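Local coordinates for archaeal Sm-like protein AF-Sm2 (Archaeoglobus fulgidus, PDB 1LJO) that forms a hexameric ring of Sm-fold subunits and probably binds RNA, as members of the snRNP Sm protein family do, at residues M13-I18 against V30-V36; N41-A47 against G60-G66. All coordinates share one frame; numbering follows the deposited sequence.

Contact 1: residues M13-I18 against V30-V36; sequences MVGKII and VGKLEGV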
# COMPACT_ATOMS: atom_id res chain seq x y z
N MET A 13 9.40 -22.00 7.44
CA MET A 13 10.28 -21.93 6.27
C MET A 13 11.68 -21.40 6.62
O MET A 13 12.57 -21.38 5.77
CB MET A 13 9.67 -21.03 5.19
CG MET A 13 8.46 -21.60 4.48
SD MET A 13 7.79 -20.42 3.26
CE MET A 13 6.23 -20.02 4.01
N VAL A 14 11.87 -20.97 7.87
CA VAL A 14 13.16 -20.45 8.28
C VAL A 14 14.24 -21.52 8.15
O VAL A 14 14.04 -22.67 8.52
CB VAL A 14 13.13 -19.95 9.74
CG1 VAL A 14 14.55 -19.67 10.23
CG2 VAL A 14 12.29 -18.68 9.83
N GLY A 15 15.39 -21.13 7.62
CA GLY A 15 16.47 -22.08 7.43
C GLY A 15 16.38 -22.79 6.09
O GLY A 15 17.28 -23.52 5.71
N LYS A 16 15.29 -22.56 5.37
CA LYS A 16 15.10 -23.20 4.07
C LYS A 16 15.05 -22.18 2.94
O LYS A 16 14.93 -20.98 3.18
CB LYS A 16 13.83 -24.04 4.09
CG LYS A 16 13.82 -25.06 5.22
CD LYS A 16 12.69 -26.07 5.10
CE LYS A 16 12.79 -27.11 6.20
NZ LYS A 16 11.77 -28.19 6.06
N ILE A 17 15.13 -22.68 1.71
CA ILE A 17 15.10 -21.84 0.51
C ILE A 17 13.67 -21.51 0.11
O ILE A 17 12.82 -22.40 -0.00
CB ILE A 17 15.75 -22.56 -0.70
CG1 ILE A 17 17.16 -23.04 -0.33
CG2 ILE A 17 15.78 -21.62 -1.90
CD1 ILE A 17 18.09 -21.95 0.12
N ILE A 18 13.40 -20.23 -0.13
CA ILE A 18 12.07 -19.80 -0.53
C ILE A 18 12.15 -18.89 -1.75
O ILE A 18 13.21 -18.35 -2.06
CB ILE A 18 11.36 -19.03 0.61
CG1 ILE A 18 12.10 -17.72 0.91
CG2 ILE A 18 11.32 -19.89 1.87
CD1 ILE A 18 11.35 -16.79 1.87
N VAL A 30 15.02 -15.38 -4.70
CA VAL A 30 15.19 -16.74 -4.19
C VAL A 30 16.38 -16.73 -3.25
O VAL A 30 17.46 -16.26 -3.60
CB VAL A 30 15.47 -17.73 -5.34
CG1 VAL A 30 15.65 -19.13 -4.78
CG2 VAL A 30 14.34 -17.68 -6.36
N GLY A 31 16.18 -17.25 -2.04
CA GLY A 31 17.27 -17.29 -1.08
C GLY A 31 16.91 -18.02 0.19
O GLY A 31 15.79 -18.52 0.33
N LYS A 32 17.85 -18.10 1.12
CA LYS A 32 17.61 -18.79 2.38
C LYS A 32 16.94 -17.83 3.35
O LYS A 32 17.43 -16.72 3.60
CB LYS A 32 18.93 -19.29 2.98
CG LYS A 32 18.77 -20.06 4.29
CD LYS A 32 20.12 -20.27 4.96
CE LYS A 32 19.98 -20.96 6.31
NZ LYS A 32 21.21 -20.82 7.14
N LEU A 33 15.81 -18.27 3.91
CA LEU A 33 15.09 -17.44 4.87
C LEU A 33 15.80 -17.53 6.21
O LEU A 33 15.74 -18.56 6.89
CB LEU A 33 13.64 -17.91 5.00
CG LEU A 33 12.77 -17.10 5.98
CD1 LEU A 33 12.74 -15.64 5.55
CD2 LEU A 33 11.37 -17.68 6.03
N GLU A 34 16.47 -16.45 6.59
CA GLU A 34 17.20 -16.39 7.85
C GLU A 34 16.39 -15.77 8.97
O GLU A 34 16.69 -15.97 10.15
CB GLU A 34 18.50 -15.60 7.67
CG GLU A 34 19.63 -16.43 7.08
CD GLU A 34 20.18 -17.43 8.06
OE1 GLU A 34 20.84 -17.01 9.04
OE2 GLU A 34 19.94 -18.64 7.87
N GLY A 35 15.37 -15.00 8.61
CA GLY A 35 14.55 -14.36 9.62
C GLY A 35 13.27 -13.76 9.08
O GLY A 35 13.21 -13.35 7.92
N VAL A 36 12.25 -13.70 9.93
CA VAL A 36 10.96 -13.13 9.56
C VAL A 36 10.27 -12.63 10.82
O VAL A 36 10.56 -13.10 11.92
CB VAL A 36 10.07 -14.21 8.87
CG1 VAL A 36 9.92 -15.42 9.77
CG2 VAL A 36 8.70 -13.62 8.53

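Contact 2: residues N41-A47 against G60-G66; sequences NLYLTNA and GEIVLRG. With ACY (acetic acid), chain E.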
# COMPACT_ATOMS: atom_id res chain seq x y z
N ASN A 41 8.17 -9.18 7.32
CA ASN A 41 9.38 -8.60 6.75
C ASN A 41 10.23 -9.86 6.62
O ASN A 41 10.10 -10.77 7.43
CB ASN A 41 10.05 -7.63 7.73
CG ASN A 41 9.26 -6.35 7.89
OD1 ASN A 41 8.83 -5.75 6.91
ND2 ASN A 41 9.08 -5.92 9.14
N LEU A 42 11.08 -9.93 5.60
CA LEU A 42 11.89 -11.12 5.41
C LEU A 42 13.37 -10.79 5.28
O LEU A 42 13.75 -9.81 4.64
CB LEU A 42 11.45 -11.86 4.14
CG LEU A 42 9.96 -12.17 3.95
CD1 LEU A 42 9.74 -12.73 2.55
CD2 LEU A 42 9.48 -13.16 5.01
N TYR A 43 14.21 -11.63 5.89
CA TYR A 43 15.65 -11.47 5.79
C TYR A 43 16.18 -12.73 5.12
O TYR A 43 16.13 -13.82 5.69
CB TYR A 43 16.28 -11.28 7.17
CG TYR A 43 17.80 -11.35 7.17
CD1 TYR A 43 18.54 -10.86 6.09
CD2 TYR A 43 18.49 -11.90 8.24
CE1 TYR A 43 19.94 -10.92 6.09
CE2 TYR A 43 19.89 -11.97 8.25
CZ TYR A 43 20.60 -11.48 7.16
OH TYR A 43 21.97 -11.57 7.14
N LEU A 44 16.67 -12.56 3.90
CA LEU A 44 17.21 -13.67 3.12
C LEU A 44 18.72 -13.54 3.00
O LEU A 44 19.25 -12.43 2.96
CB LEU A 44 16.62 -13.68 1.71
CG LEU A 44 15.10 -13.76 1.54
CD1 LEU A 44 14.75 -13.85 0.06
CD2 LEU A 44 14.57 -14.96 2.29
N THR A 45 19.40 -14.67 2.94
CA THR A 45 20.85 -14.68 2.77
C THR A 45 21.12 -15.53 1.53
O THR A 45 20.27 -16.34 1.15
CB THR A 45 21.57 -15.30 3.98
OG1 THR A 45 21.07 -16.62 4.21
CG2 THR A 45 21.36 -14.43 5.23
N ASN A 46 22.28 -15.33 0.91
CA ASN A 46 22.65 -16.09 -0.28
C ASN A 46 21.55 -15.94 -1.34
O ASN A 46 21.32 -16.84 -2.14
CB ASN A 46 22.82 -17.56 0.10
CG ASN A 46 23.71 -17.74 1.33
OD1 ASN A 46 24.91 -17.53 1.27
ND2 ASN A 46 23.10 -18.10 2.46
N ALA A 47 20.92 -14.77 -1.36
CA ALA A 47 19.82 -14.51 -2.29
C ALA A 47 20.23 -14.18 -3.72
O ALA A 47 21.34 -13.72 -3.98
CB ALA A 47 18.96 -13.39 -1.74
N GLY A 60 23.00 -11.80 -2.42
CA GLY A 60 23.58 -12.04 -1.12
C GLY A 60 22.57 -11.76 -0.02
O GLY A 60 21.47 -12.31 -0.04
N GLU A 61 22.93 -10.91 0.92
CA GLU A 61 22.04 -10.56 2.02
C GLU A 61 21.05 -9.46 1.64
O GLU A 61 21.46 -8.40 1.17
CB GLU A 61 22.83 -10.09 3.24
CG GLU A 61 23.85 -11.08 3.77
CD GLU A 61 24.48 -10.60 5.06
OE1 GLU A 61 25.00 -9.46 5.09
OE2 GLU A 61 24.47 -11.36 6.05
N ILE A 62 19.76 -9.70 1.85
CA ILE A 62 18.76 -8.67 1.55
C ILE A 62 17.60 -8.74 2.54
O ILE A 62 17.29 -9.79 3.08
CB ILE A 62 18.15 -8.81 0.13
CG1 ILE A 62 17.52 -10.19 -0.03
CG2 ILE A 62 19.22 -8.57 -0.93
CD1 ILE A 62 16.76 -10.37 -1.33
N VAL A 63 16.96 -7.60 2.75
CA VAL A 63 15.81 -7.52 3.64
C VAL A 63 14.62 -7.07 2.80
O VAL A 63 14.68 -6.04 2.12
CB VAL A 63 16.04 -6.50 4.78
CG1 VAL A 63 14.75 -6.26 5.53
CG2 VAL A 63 17.13 -7.03 5.72
N LEU A 64 13.54 -7.85 2.82
CA LEU A 64 12.34 -7.53 2.06
C LEU A 64 11.27 -6.95 2.98
O LEU A 64 11.00 -7.49 4.05
CB LEU A 64 11.82 -8.79 1.35
CG LEU A 64 12.84 -9.51 0.45
CD1 LEU A 64 12.20 -10.74 -0.20
CD2 LEU A 64 13.34 -8.55 -0.61
N ARG A 65 10.66 -5.84 2.56
CA ARG A 65 9.63 -5.19 3.35
C ARG A 65 8.33 -5.99 3.26
O ARG A 65 7.80 -6.22 2.18
CB ARG A 65 9.39 -3.77 2.84
CG ARG A 65 8.42 -2.95 3.66
CD ARG A 65 8.98 -2.67 5.05
NE ARG A 65 8.10 -1.81 5.83
CZ ARG A 65 7.08 -2.23 6.56
NH1 ARG A 65 6.80 -3.53 6.62
NH2 ARG A 65 6.34 -1.36 7.23
N GLY A 66 7.82 -6.39 4.42
CA GLY A 66 6.60 -7.19 4.48
C GLY A 66 5.36 -6.71 3.73
O GLY A 66 4.70 -7.51 3.07
C ACY E . 26.51 -9.53 1.35
O ACY E . 25.54 -10.36 1.06
OXT ACY E . 26.51 -8.26 1.21
CH3 ACY E . 27.74 -10.22 1.91

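Contact 1: residues M13-I18 against V30-V36
Leu33 packs beneath the type II turn from Met13 to Lys16, and the packing is tight here. Its CG stands anti to the backbone N (chi1 -179°), which sends CD2 beneath the turn, 3.8 Å from Met13 CB. Val14, whose side chain crosses that of Leu33 at about a right angle, sets CG2 4.0 Å from Leu33 CD2. On the other flank Ile18 CD1 lies 4.0 Å from Leu33 CB. With only an alanine at Leu33, the turn would probably have a gap beneath it, Met13 CB and Val14 CG2 losing the methyl they rest on. The backbone of Leu33 is gripped as well: Gly15 N gives a nearly straight bond of 2.7 Å to Leu33 O, and Leu33 N returns one of 2.9 Å to Lys16 O. Beyond it Ile18 and Gly31 form a hydrogen-bonded antiparallel pair. The solvent side is looser. Ile17 rests CD1 against Lys32 CA at 3.9 Å and turns CG2 to Val30 CG1, while the extended Lys32 chain runs past Gly15 O. The two segments form the open end of the hairpin of strands 17-22 and 28-36, away from its connecting turn; Ile18 and Leu33 pack on Leu44 of strand 42-44, and Met13 and Ile18 on Ile72 of strand 69-74.

Contact 2: residues N41-A47 against G60-G66
Leu42 and Leu64 exchange two backbone hydrogen bonds, Leu64 N to Leu42 O being 2.7 Å, and Leu44 pairs with Ile62 in the same way. Tyr43 and Val63 form the non-hydrogen-bonded pair between them. At Ala47 the register slips by one: Asn46 and Ala47 both face Gly60 in a G1 beta bulge, where Gly60 O accepts from Ala47 N at 2.8 Å and Gly60 N donates to Ala47 O. Gly60 has a positive phi, a setting in which a side chain would press on the carbonyl before it.

Most of the apolar contacts lie on the face of Leu42, Leu44, Ile62 and Leu64. Leu44 CD1 meets Leu64 CD1 at 4.0 Å, the two side chains crossing obliquely, and Ile62 CD1 reaches Ala47 CB. This is the core side of the small, strongly bent barrel of the Sm fold, where Leu42 and Leu64 also touch Val20 of strand 17-22. Val63 and Leu64 pair in turn with a strand of a neighbouring subunit, carrying the sheet across the interface.

On the reverse face a chi1 of 170° swings the Tyr43 ring so that its CD1 edge meets Ile62 O, which lies in the ring plane 3.4 Å from Tyr43 CD1; Val63 CG2 approaches the same CD1 obliquely at 4.1 Å. Tyr43 OH comes within 2.7 Å of Glu61 OE2, the ring and carboxylate planes 64° apart. Glu61 N donates to the O atom of an acetic acid molecule, probably from the crystallisation liquor.

Among the polar side chains, Asn41 OD1 takes a straight bond of 2.8 Å from Gly66 N and a weak one from Arg65 NH1, whose guanidinium is turned 65° from the amide. Asn41 ND2 is held by Asp37, and Arg65 NH2 makes a weak bond to Tyr39 O of the neighbouring subunit.

Overall arrangement
Contacts 1 and 2 follow one another along the chain, their centres about 8 Å apart, and are joined through strands 28-36 and 42-44. Both Glu34 and Gly35 face Tyr43 in a classic beta bulge: Glu34 N to Tyr43 O and Gly35 O to Tyr43 N are each 2.8 Å, probable hydrogen bonds. Val36 CG2 also packs on Asn41 O at 3.4 Å. Strand 28-36 is thus shared, taking 13-18 along one edge and 41-47 along the other. Both contacts touch a neighbouring subunit of the hexamer. A bound cadmium ion lies about 12 Å from the side chain of Arg65 in contact 2, too far for that side chain to bind it.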